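Local coordinates for protein RNA-directed RNA polymerase (Infectious pancreatic necrosis virus, PDB 3ZED) that catalyses RNA-templated RNA synthesis as the polymerase of a birnavirus, and probably occurs both free and covalently attached to the genomic RNA, at residues B[185-190]-B[412-417]; B[386-391]-B[478-483]; B[397-402]-B[498-503]; B[485-490]-B[511-516]. All blocks are in the same frame, centred on the assembly; numbering follows the deposited sequence.

Interaction 1 (B[185-190]-B[412-417]); sequences KTPKTV and PQHMQA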
# COMPACT_ATOMS: atom_id res chain seq x y z
N LYS B 185 0.15 -16.87 -12.53
CA LYS B 185 0.38 -18.22 -12.03
C LYS B 185 0.31 -18.22 -10.52
O LYS B 185 0.82 -17.31 -9.87
CB LYS B 185 1.74 -18.77 -12.48
CG LYS B 185 1.81 -19.07 -13.97
CD LYS B 185 3.19 -19.50 -14.37
CE LYS B 185 3.16 -19.90 -15.84
NZ LYS B 185 4.42 -20.55 -16.22
N THR B 186 -0.32 -19.23 -9.96
CA THR B 186 -0.36 -19.37 -8.51
C THR B 186 1.04 -19.77 -8.03
O THR B 186 1.76 -20.42 -8.81
CB THR B 186 -1.41 -20.44 -8.09
OG1 THR B 186 -1.00 -21.71 -8.61
CG2 THR B 186 -2.82 -20.09 -8.54
N PRO B 187 1.43 -19.51 -6.76
CA PRO B 187 2.73 -20.02 -6.27
C PRO B 187 2.92 -21.54 -6.51
O PRO B 187 4.03 -21.97 -6.83
CB PRO B 187 2.68 -19.71 -4.78
CG PRO B 187 1.80 -18.50 -4.69
CD PRO B 187 0.73 -18.74 -5.71
N LYS B 188 1.82 -22.35 -6.38
CA LYS B 188 1.86 -23.79 -6.60
C LYS B 188 2.31 -24.11 -8.05
O LYS B 188 3.18 -24.96 -8.23
CB LYS B 188 0.51 -24.45 -6.26
CG LYS B 188 0.48 -25.96 -6.51
CD LYS B 188 -0.90 -26.55 -6.26
CE LYS B 188 -0.98 -28.02 -6.62
NZ LYS B 188 -2.39 -28.50 -6.68
N THR B 189 1.73 -23.41 -9.06
CA THR B 189 2.05 -23.59 -10.49
C THR B 189 3.54 -23.27 -10.74
O THR B 189 4.19 -23.98 -11.50
CB THR B 189 1.11 -22.72 -11.37
OG1 THR B 189 -0.23 -23.20 -11.20
CG2 THR B 189 1.45 -22.74 -12.86
N VAL B 190 4.09 -22.22 -10.07
CA VAL B 190 5.50 -21.82 -10.18
C VAL B 190 6.41 -22.92 -9.54
O VAL B 190 7.52 -23.15 -10.02
CB VAL B 190 5.75 -20.40 -9.58
CG1 VAL B 190 7.22 -19.97 -9.72
CG2 VAL B 190 4.83 -19.37 -10.23
N PRO B 412 -5.65 -15.12 -5.94
CA PRO B 412 -6.10 -15.28 -4.54
C PRO B 412 -5.11 -16.14 -3.73
O PRO B 412 -4.92 -15.89 -2.54
CB PRO B 412 -7.47 -15.96 -4.69
CG PRO B 412 -7.94 -15.53 -6.06
CD PRO B 412 -6.69 -15.56 -6.89
N GLN B 413 -4.40 -17.07 -4.42
CA GLN B 413 -3.40 -17.98 -3.84
C GLN B 413 -2.15 -17.25 -3.35
O GLN B 413 -1.54 -17.71 -2.39
CB GLN B 413 -3.03 -19.10 -4.83
CG GLN B 413 -4.15 -20.18 -4.98
CD GLN B 413 -5.34 -19.71 -5.81
OE1 GLN B 413 -5.24 -18.79 -6.65
NE2 GLN B 413 -6.51 -20.28 -5.57
N HIS B 414 -1.78 -16.12 -3.97
CA HIS B 414 -0.67 -15.29 -3.48
C HIS B 414 -1.03 -14.71 -2.11
O HIS B 414 -0.23 -14.77 -1.18
CB HIS B 414 -0.33 -14.16 -4.45
CG HIS B 414 0.43 -14.58 -5.66
ND1 HIS B 414 -0.19 -14.70 -6.89
CD2 HIS B 414 1.75 -14.88 -5.80
CE1 HIS B 414 0.76 -15.07 -7.74
NE2 HIS B 414 1.94 -15.18 -7.13
N MET B 415 -2.27 -14.17 -1.98
CA MET B 415 -2.72 -13.60 -0.71
C MET B 415 -2.88 -14.69 0.34
O MET B 415 -2.58 -14.45 1.51
CB MET B 415 -4.04 -12.83 -0.89
CG MET B 415 -4.52 -12.21 0.39
SD MET B 415 -5.75 -10.95 0.09
CE MET B 415 -6.29 -10.70 1.75
N GLN B 416 -3.34 -15.89 -0.07
CA GLN B 416 -3.49 -17.03 0.82
C GLN B 416 -2.13 -17.43 1.42
O GLN B 416 -2.06 -17.72 2.61
CB GLN B 416 -4.12 -18.20 0.07
CG GLN B 416 -4.55 -19.33 0.99
CD GLN B 416 -5.27 -20.39 0.22
OE1 GLN B 416 -4.74 -20.95 -0.74
NE2 GLN B 416 -6.49 -20.67 0.62
N ALA B 417 -1.05 -17.42 0.60
CA ALA B 417 0.33 -17.72 1.05
C ALA B 417 0.82 -16.64 2.04
O ALA B 417 1.49 -16.96 3.02
CB ALA B 417 1.26 -17.82 -0.15
O HOH W 1 3.55 -16.53 -9.00

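Interaction 2 (B[386-391]-B[478-483]); sequences YADNIY and LNNHLM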
# COMPACT_ATOMS: atom_id res chain seq x y z
N TYR B 386 10.67 -3.72 -1.97
CA TYR B 386 9.62 -2.91 -1.39
C TYR B 386 8.34 -3.10 -2.20
O TYR B 386 8.20 -2.45 -3.24
CB TYR B 386 10.00 -1.42 -1.33
CG TYR B 386 9.02 -0.61 -0.51
CD1 TYR B 386 7.88 -0.05 -1.09
CD2 TYR B 386 9.21 -0.42 0.86
CE1 TYR B 386 6.95 0.65 -0.33
CE2 TYR B 386 8.30 0.30 1.62
CZ TYR B 386 7.16 0.83 1.03
OH TYR B 386 6.25 1.53 1.76
N ALA B 387 7.41 -3.97 -1.73
CA ALA B 387 6.15 -4.24 -2.45
C ALA B 387 6.46 -4.60 -3.93
O ALA B 387 7.26 -5.51 -4.15
CB ALA B 387 5.20 -3.03 -2.34
N ASP B 388 5.92 -3.85 -4.92
CA ASP B 388 6.16 -4.10 -6.36
C ASP B 388 7.49 -3.50 -6.87
O ASP B 388 7.73 -3.54 -8.07
CB ASP B 388 4.98 -3.56 -7.21
CG ASP B 388 4.63 -2.10 -6.96
OD1 ASP B 388 4.79 -1.62 -5.80
OD2 ASP B 388 4.12 -1.45 -7.90
N ASN B 389 8.39 -3.01 -5.98
CA ASN B 389 9.68 -2.46 -6.40
C ASN B 389 10.84 -3.39 -6.03
O ASN B 389 11.00 -3.77 -4.86
CB ASN B 389 9.96 -1.08 -5.76
CG ASN B 389 8.86 -0.04 -5.92
OD1 ASN B 389 8.25 0.39 -4.96
ND2 ASN B 389 8.58 0.38 -7.14
N ILE B 390 11.67 -3.72 -7.02
CA ILE B 390 12.88 -4.52 -6.82
C ILE B 390 14.08 -3.67 -7.22
O ILE B 390 14.03 -2.97 -8.24
CB ILE B 390 12.86 -5.86 -7.61
CG1 ILE B 390 11.68 -6.75 -7.19
CG2 ILE B 390 14.21 -6.63 -7.53
CD1 ILE B 390 11.25 -7.80 -8.30
N TYR B 391 15.14 -3.71 -6.41
CA TYR B 391 16.40 -3.03 -6.70
C TYR B 391 17.48 -4.07 -6.71
O TYR B 391 17.58 -4.84 -5.76
CB TYR B 391 16.69 -1.92 -5.69
CG TYR B 391 15.60 -0.87 -5.67
CD1 TYR B 391 15.57 0.14 -6.63
CD2 TYR B 391 14.56 -0.94 -4.75
CE1 TYR B 391 14.54 1.09 -6.64
CE2 TYR B 391 13.53 0.01 -4.74
CZ TYR B 391 13.53 1.01 -5.70
OH TYR B 391 12.52 1.93 -5.70
N LEU B 478 1.65 -6.09 1.09
CA LEU B 478 2.05 -7.45 1.45
C LEU B 478 2.00 -8.42 0.27
O LEU B 478 2.96 -9.15 0.04
CB LEU B 478 1.19 -8.00 2.62
CG LEU B 478 1.38 -7.30 3.98
CD1 LEU B 478 0.34 -7.75 4.98
CD2 LEU B 478 2.77 -7.53 4.52
N ASN B 479 0.90 -8.40 -0.49
CA ASN B 479 0.74 -9.27 -1.66
C ASN B 479 1.73 -8.90 -2.77
O ASN B 479 2.30 -9.79 -3.38
CB ASN B 479 -0.70 -9.22 -2.18
CG ASN B 479 -1.72 -9.76 -1.22
OD1 ASN B 479 -1.42 -10.57 -0.34
ND2 ASN B 479 -2.97 -9.35 -1.39
N ASN B 480 1.97 -7.61 -3.00
CA ASN B 480 2.95 -7.16 -4.00
C ASN B 480 4.36 -7.55 -3.58
O ASN B 480 5.15 -8.01 -4.41
CB ASN B 480 2.85 -5.65 -4.21
CG ASN B 480 1.72 -5.21 -5.13
OD1 ASN B 480 1.08 -6.01 -5.80
ND2 ASN B 480 1.45 -3.93 -5.17
N HIS B 481 4.68 -7.41 -2.26
CA HIS B 481 6.00 -7.77 -1.72
C HIS B 481 6.27 -9.28 -1.89
O HIS B 481 7.40 -9.67 -2.19
CB HIS B 481 6.09 -7.35 -0.24
CG HIS B 481 7.49 -7.27 0.29
ND1 HIS B 481 8.20 -6.07 0.31
CD2 HIS B 481 8.26 -8.24 0.85
CE1 HIS B 481 9.35 -6.34 0.90
NE2 HIS B 481 9.45 -7.64 1.21
N LEU B 482 5.23 -10.12 -1.73
CA LEU B 482 5.35 -11.57 -1.92
C LEU B 482 5.66 -11.89 -3.41
O LEU B 482 6.53 -12.73 -3.71
CB LEU B 482 4.09 -12.29 -1.42
CG LEU B 482 3.89 -13.79 -1.79
CD1 LEU B 482 5.13 -14.62 -1.50
CD2 LEU B 482 2.81 -14.36 -0.94
N MET B 483 4.97 -11.22 -4.34
CA MET B 483 5.20 -11.42 -5.78
C MET B 483 6.63 -11.04 -6.16
O MET B 483 7.28 -11.81 -6.87
CB MET B 483 4.17 -10.67 -6.61
CG MET B 483 2.79 -11.29 -6.50
SD MET B 483 1.60 -10.63 -7.67
CE MET B 483 1.35 -8.98 -7.01

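Interaction 3 (B[397-402]-B[498-503]); sequences TWYSID and NPMTKE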
# COMPACT_ATOMS: atom_id res chain seq x y z
N THR B 397 26.41 -2.08 -11.77
CA THR B 397 25.21 -1.42 -12.29
C THR B 397 24.06 -1.52 -11.27
O THR B 397 23.90 -2.54 -10.61
CB THR B 397 24.81 -2.04 -13.67
OG1 THR B 397 25.96 -2.23 -14.50
CG2 THR B 397 23.78 -1.20 -14.42
N TRP B 398 23.27 -0.45 -11.17
CA TRP B 398 22.09 -0.36 -10.33
C TRP B 398 20.84 -0.49 -11.22
O TRP B 398 20.69 0.26 -12.20
CB TRP B 398 22.07 0.97 -9.54
CG TRP B 398 20.84 1.19 -8.71
CD1 TRP B 398 19.73 1.90 -9.07
CD2 TRP B 398 20.60 0.72 -7.37
NE1 TRP B 398 18.82 1.92 -8.03
CE2 TRP B 398 19.34 1.21 -6.97
CE3 TRP B 398 21.34 -0.04 -6.45
CZ2 TRP B 398 18.81 0.98 -5.69
CZ3 TRP B 398 20.80 -0.31 -5.20
CH2 TRP B 398 19.55 0.21 -4.82
N TYR B 399 19.99 -1.47 -10.89
CA TYR B 399 18.76 -1.71 -11.64
C TYR B 399 17.54 -1.50 -10.78
O TYR B 399 17.46 -2.02 -9.68
CB TYR B 399 18.71 -3.13 -12.24
CG TYR B 399 19.88 -3.45 -13.15
CD1 TYR B 399 19.82 -3.17 -14.51
CD2 TYR B 399 21.02 -4.08 -12.65
CE1 TYR B 399 20.88 -3.49 -15.36
CE2 TYR B 399 22.08 -4.40 -13.49
CZ TYR B 399 22.01 -4.11 -14.84
OH TYR B 399 23.08 -4.40 -15.67
N SER B 400 16.60 -0.76 -11.31
CA SER B 400 15.30 -0.56 -10.70
C SER B 400 14.31 -1.36 -11.53
O SER B 400 14.17 -1.09 -12.72
CB SER B 400 14.94 0.92 -10.64
OG SER B 400 13.67 1.09 -10.05
N ILE B 401 13.72 -2.40 -10.92
CA ILE B 401 12.77 -3.28 -11.59
C ILE B 401 11.42 -3.14 -10.90
O ILE B 401 11.33 -3.28 -9.67
CB ILE B 401 13.26 -4.77 -11.62
CG1 ILE B 401 14.62 -4.91 -12.33
CG2 ILE B 401 12.22 -5.73 -12.23
CD1 ILE B 401 15.67 -5.40 -11.47
N ASP B 402 10.37 -2.84 -11.67
CA ASP B 402 9.03 -2.73 -11.12
C ASP B 402 8.15 -3.77 -11.71
O ASP B 402 8.20 -3.99 -12.93
CB ASP B 402 8.41 -1.35 -11.39
CG ASP B 402 9.00 -0.21 -10.60
OD1 ASP B 402 9.78 -0.47 -9.65
OD2 ASP B 402 8.68 0.95 -10.91
N ASN B 498 21.86 -11.22 -15.37
CA ASN B 498 21.80 -9.77 -15.45
C ASN B 498 20.39 -9.32 -15.87
O ASN B 498 19.84 -9.87 -16.82
CB ASN B 498 22.87 -9.24 -16.40
CG ASN B 498 22.91 -7.74 -16.45
OD1 ASN B 498 22.07 -7.10 -17.09
ND2 ASN B 498 23.85 -7.15 -15.72
N PRO B 499 19.79 -8.32 -15.19
CA PRO B 499 18.43 -7.88 -15.55
C PRO B 499 18.21 -7.48 -17.03
O PRO B 499 17.06 -7.51 -17.46
CB PRO B 499 18.20 -6.69 -14.61
CG PRO B 499 18.97 -7.05 -13.40
CD PRO B 499 20.25 -7.61 -13.98
N MET B 500 19.28 -7.17 -17.80
CA MET B 500 19.14 -6.75 -19.21
C MET B 500 19.15 -7.92 -20.20
O MET B 500 19.03 -7.70 -21.41
CB MET B 500 20.24 -5.76 -19.62
CG MET B 500 20.23 -4.42 -18.88
SD MET B 500 18.63 -3.62 -18.58
CE MET B 500 18.04 -3.33 -20.22
N THR B 501 19.35 -9.15 -19.71
CA THR B 501 19.45 -10.35 -20.54
C THR B 501 18.08 -11.03 -20.71
O THR B 501 17.18 -10.83 -19.90
CB THR B 501 20.48 -11.32 -19.93
OG1 THR B 501 19.99 -11.81 -18.68
CG2 THR B 501 21.85 -10.69 -19.75
N LYS B 502 17.95 -11.88 -21.76
CA LYS B 502 16.76 -12.67 -22.06
C LYS B 502 16.46 -13.61 -20.90
O LYS B 502 15.30 -13.78 -20.54
CB LYS B 502 16.97 -13.47 -23.36
CG LYS B 502 15.70 -14.15 -23.87
CD LYS B 502 16.01 -15.46 -24.59
CE LYS B 502 14.83 -16.40 -24.66
NZ LYS B 502 13.70 -15.84 -25.46
N GLU B 503 17.53 -14.19 -20.28
CA GLU B 503 17.48 -15.10 -19.13
C GLU B 503 16.74 -14.49 -17.95
O GLU B 503 16.03 -15.21 -17.26
CB GLU B 503 18.90 -15.51 -18.69
CG GLU B 503 19.63 -16.44 -19.64
CD GLU B 503 20.23 -15.79 -20.88
OE1 GLU B 503 20.70 -14.63 -20.79
OE2 GLU B 503 20.23 -16.45 -21.94

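Interaction 4 (B[485-490]-B[511-516]); sequences TIVVAE and TGINFK. With K (potassium ion), chain K.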
# COMPACT_ATOMS: atom_id res chain seq x y z
N THR B 485 9.19 -11.11 -4.11
CA THR B 485 9.97 -12.16 -3.43
C THR B 485 10.14 -13.39 -4.36
O THR B 485 11.23 -13.95 -4.44
CB THR B 485 9.31 -12.51 -2.09
OG1 THR B 485 9.49 -11.40 -1.21
CG2 THR B 485 9.88 -13.78 -1.44
N ILE B 486 9.05 -13.77 -5.06
CA ILE B 486 9.02 -14.89 -5.99
C ILE B 486 9.96 -14.59 -7.18
O ILE B 486 10.77 -15.45 -7.55
CB ILE B 486 7.56 -15.21 -6.45
CG1 ILE B 486 6.74 -15.78 -5.27
CG2 ILE B 486 7.56 -16.16 -7.69
CD1 ILE B 486 5.21 -15.94 -5.50
N VAL B 487 9.86 -13.37 -7.75
CA VAL B 487 10.70 -12.94 -8.87
C VAL B 487 12.19 -12.98 -8.44
O VAL B 487 13.02 -13.53 -9.16
CB VAL B 487 10.26 -11.55 -9.44
CG1 VAL B 487 11.26 -11.00 -10.46
CG2 VAL B 487 8.85 -11.61 -10.05
N VAL B 488 12.50 -12.45 -7.24
CA VAL B 488 13.88 -12.40 -6.69
C VAL B 488 14.39 -13.82 -6.41
O VAL B 488 15.51 -14.13 -6.81
CB VAL B 488 13.99 -11.46 -5.45
CG1 VAL B 488 15.34 -11.61 -4.75
CG2 VAL B 488 13.76 -10.01 -5.85
N ALA B 489 13.57 -14.70 -5.78
CA ALA B 489 13.95 -16.09 -5.52
C ALA B 489 14.30 -16.83 -6.82
O ALA B 489 15.25 -17.61 -6.85
CB ALA B 489 12.82 -16.81 -4.80
N GLU B 490 13.55 -16.56 -7.91
CA GLU B 490 13.77 -17.18 -9.22
C GLU B 490 15.03 -16.60 -9.88
O GLU B 490 15.73 -17.34 -10.56
CB GLU B 490 12.54 -17.03 -10.13
CG GLU B 490 11.40 -17.97 -9.76
CD GLU B 490 11.72 -19.45 -9.87
OE1 GLU B 490 12.40 -19.86 -10.84
OE2 GLU B 490 11.27 -20.20 -8.98
N THR B 511 7.38 -17.17 -13.61
CA THR B 511 6.64 -16.76 -12.41
C THR B 511 5.17 -16.35 -12.65
O THR B 511 4.40 -16.25 -11.69
CB THR B 511 7.37 -15.57 -11.73
OG1 THR B 511 7.39 -14.45 -12.62
CG2 THR B 511 8.79 -15.91 -11.28
N GLY B 512 4.80 -16.05 -13.90
CA GLY B 512 3.46 -15.56 -14.25
C GLY B 512 3.31 -14.10 -13.83
O GLY B 512 2.19 -13.56 -13.83
N ILE B 513 4.45 -13.44 -13.46
CA ILE B 513 4.49 -12.07 -12.96
C ILE B 513 5.22 -11.20 -13.99
O ILE B 513 6.38 -11.44 -14.31
CB ILE B 513 5.15 -12.00 -11.54
CG1 ILE B 513 4.36 -12.85 -10.53
CG2 ILE B 513 5.24 -10.54 -11.04
CD1 ILE B 513 5.15 -13.31 -9.27
N ASN B 514 4.51 -10.19 -14.52
CA ASN B 514 5.04 -9.22 -15.48
C ASN B 514 5.88 -8.20 -14.75
O ASN B 514 5.49 -7.75 -13.67
CB ASN B 514 3.91 -8.51 -16.23
CG ASN B 514 3.02 -9.38 -17.07
OD1 ASN B 514 2.78 -10.54 -16.77
ND2 ASN B 514 2.45 -8.81 -18.10
N PHE B 515 6.99 -7.79 -15.34
CA PHE B 515 7.83 -6.77 -14.73
C PHE B 515 8.61 -6.07 -15.81
O PHE B 515 8.75 -6.60 -16.92
CB PHE B 515 8.80 -7.37 -13.67
CG PHE B 515 9.64 -8.54 -14.15
CD1 PHE B 515 10.74 -8.33 -14.98
CD2 PHE B 515 9.35 -9.84 -13.76
CE1 PHE B 515 11.50 -9.42 -15.44
CE2 PHE B 515 10.13 -10.92 -14.19
CZ PHE B 515 11.20 -10.70 -15.03
N LYS B 516 9.17 -4.91 -15.48
CA LYS B 516 10.03 -4.21 -16.43
C LYS B 516 11.13 -3.49 -15.72
O LYS B 516 11.00 -3.08 -14.57
CB LYS B 516 9.30 -3.29 -17.43
CG LYS B 516 8.22 -2.37 -16.91
CD LYS B 516 7.56 -1.65 -18.10
CE LYS B 516 6.18 -1.12 -17.81
NZ LYS B 516 6.18 0.36 -17.60
K K K . 0.83 -11.77 -15.20

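Interaction 1 (B[185-190]-B[412-417])
Pro187 sits on the imidazole of His414, its CD 4.0 Å from the ring centroid and only 9° off the ring normal, so the proline C-H bonds meet the middle of the pi face in a CH-pi contact. Pro187 CG reaches toward CD2 of the same ring. Next to it, Thr186 lies against Gln413: the threonine methyl CG2 comes within 3.3 Å of Gln413 OE1, and the bend of the glutamine at chi2 (75°) turns its CD back toward that methyl.

One polar link is made through solvent. A water in the plane of the imidazole, at its edge, is hydrogen-bonded to His414 NE2 at 2.8 Å and donates to Lys185 O at 3.0 Å. That carbonyl oxygen also approaches His414 CE1, at 3.1 Å and obliquely to the ring.

In the second shell, Thr186 is the N-cap of the short helix 187-190, and its OG1 shares a 3.1 Å hydrogen bond with Thr189 OG1. Lys185 stretches away to the backbone of Glu509. His414 belongs to the first turn of helix 412-426 and is steadied by the backbone N of Thr411 at ND1, while Met483 and Ile486 of helix 476-493 touch it as well. Leu197 of helix 194-204 packs on Pro187.

The contact thus joins a short helix to the start of a longer one within the palm. Both ring nitrogens of a buried histidine have partners, one a peptide N-H and one a bridging water, which should fix the flip of the imidazole while the proline holds one face.

Interaction 2 (B[386-391]-B[478-483])
Ala387 and His481 bring their backbones together, CA to CA 3.6 Å, where the tip of a beta hairpin presses on the flank of helix 476-493. The tip is a type II' turn from Tyr386 to Asn389 joining strands 382-386 and 389-394. It carries the Ala-Asp-Asn sequence that birnavirus polymerases have at palm motif C, where many viral RNA polymerases have Gly-Asp-Asp.

The main side-chain bond comes from the helix. His481 has CG anti to its backbone N (chi1 -162°), and its ND1 accepts the N-H of Ala387 at 3.0 Å, with an angle of 154° at the hydrogen and the donor tilted somewhat out of the ring plane. NE2 is bonded to the carbonyl of Thr204, so the imidazole is held at both nitrogens, consistent with a neutral ring whose hydrogen is on NE2. Phe477, one turn earlier in the helix, meets the same ring.

The carbonyl of Ala387 lies close to the helix backbone too. Its oxygen receives a CA-H...O contact from His481 CA at 3.5 Å and a hydrogen bond from Ser484. These probably offset the nearness of a second acceptor: Asn480 O lies 3.3 Å from Ala387 O, with no bond between them.

Asn480 points at the turn from beside His481. Its side chain runs alongside that of Asp388 in the same direction, with amide and carboxylate planes 34° apart; the two are in van der Waals proximity, Asn480 ND2 lying 4.1 Å from Asp388 CG. At the base of this pair, Asn480 CB rests 3.6 Å from Asp388 N and 4.0 Å from Ala387 CB.

Interaction 3 (B[397-402]-B[498-503])
The Tyr399 ring takes Pro499 on one face: CG of the proline lies 3.9 Å from the ring centroid, 20° off the normal and shifted toward the rim on the CG and CD2 side, a CH-pi contact. Proline CB and CD spread over neighbouring rim carbons. Met500 comes in obliquely, its CG 3.7 Å from Tyr399 CE1 and its sulfur making a Met-aromatic contact with the same ring. The Asn498 amide stands almost perpendicular to the ring, planes 85° apart, and its ND2 donates to Tyr399 OH at 2.9 Å with a 153° angle at the hydrogen. That nitrogen also bonds to Asp395.

Asn498 is itself tied down by an Asx turn, its OD1 accepting Met500 N at 2.9 Å. Its backbone oxygen takes both N and OG1 of Thr501, the N-cap residue of helix 502-505, which closes a type I turn.

Ile401, two residues along the strand, adds its CD1 against Pro499. Tyr399 and Ile401 thus point from one face of strand 397-403, flanked in the antiparallel palm sheet by 389-394 and 515-521, toward the turn that leads from helix 476-493 into helix 502-505.

Interaction 4 (B[485-490]-B[511-516])
Val487 and Ile486 of helix 476-493 fit against Thr511 and Ile513 in the tight part of this contact. Val487 divides its methyls: CG2, beside the backbone N, meets Ile513 CG2 at 3.9 Å, whereas CG1, anti to that N (chi1 171°), approaches Phe515 CE2 at 3.9 Å, obliquely to the ring. Ile486 CG2 slides past Thr511 CG2 in the opposite direction at 3.8 Å. One turn on, Glu490 CG closes on that same threonine methyl at 3.7 Å.

At this end the packing gives way to buried polar groups. Glu490 bends at chi2 (-63°), and the carboxylate beyond forms a salt bridge with Lys510 and a hydrogen bond with Tyr192. Thr511 OG1 lies beside Val487 CG2 (4.1 Å) and there accepts Ile513 N at 3.2 Å in an ST turn; it is also bonded to Leu507 O. The solvent side is reached at Lys516, exposed on the strand and outside the contact.

On the side turned from the helix, Gly512, with positive phi (75°) just after helix 507-511, and Asn514 bind a potassium ion, through Gly512 O at 2.6 Å and Asn514 OD1 at 2.8 Å. Val177, Asn182, Asn184 and Asn409 complete the site. Ile513, between the two ligands, has its side chain on the hydrophobic side. The alternation gives one short segment two chemistries: aliphatic packing to a palm helix, and all-oxygen coordination that ties it to residues distant in the chain.

Helix 476-493 serves both interaction 2 and interaction 4, whose centres lie 9 Å apart; its earlier turns meet the hairpin tip and its later ones the run into strand 515-521. Interactions 2, 3 and 4 all reach one antiparallel sheet, and backbone pairing of Ile390 with Ile401 and of Asp402 with Lys516 ties them together. Interaction 1 joins this group from the helical side, Ala417 packing on Leu482. Interaction 2, nearest the chain centre, is buried and rests on a direct hydrogen bond. Interaction 4 is more completely buried and aliphatic, with a metal behind it. Interaction 1 is partly buried and uses a water, while interaction 3 is mostly buried with an exposed methionine at its margin.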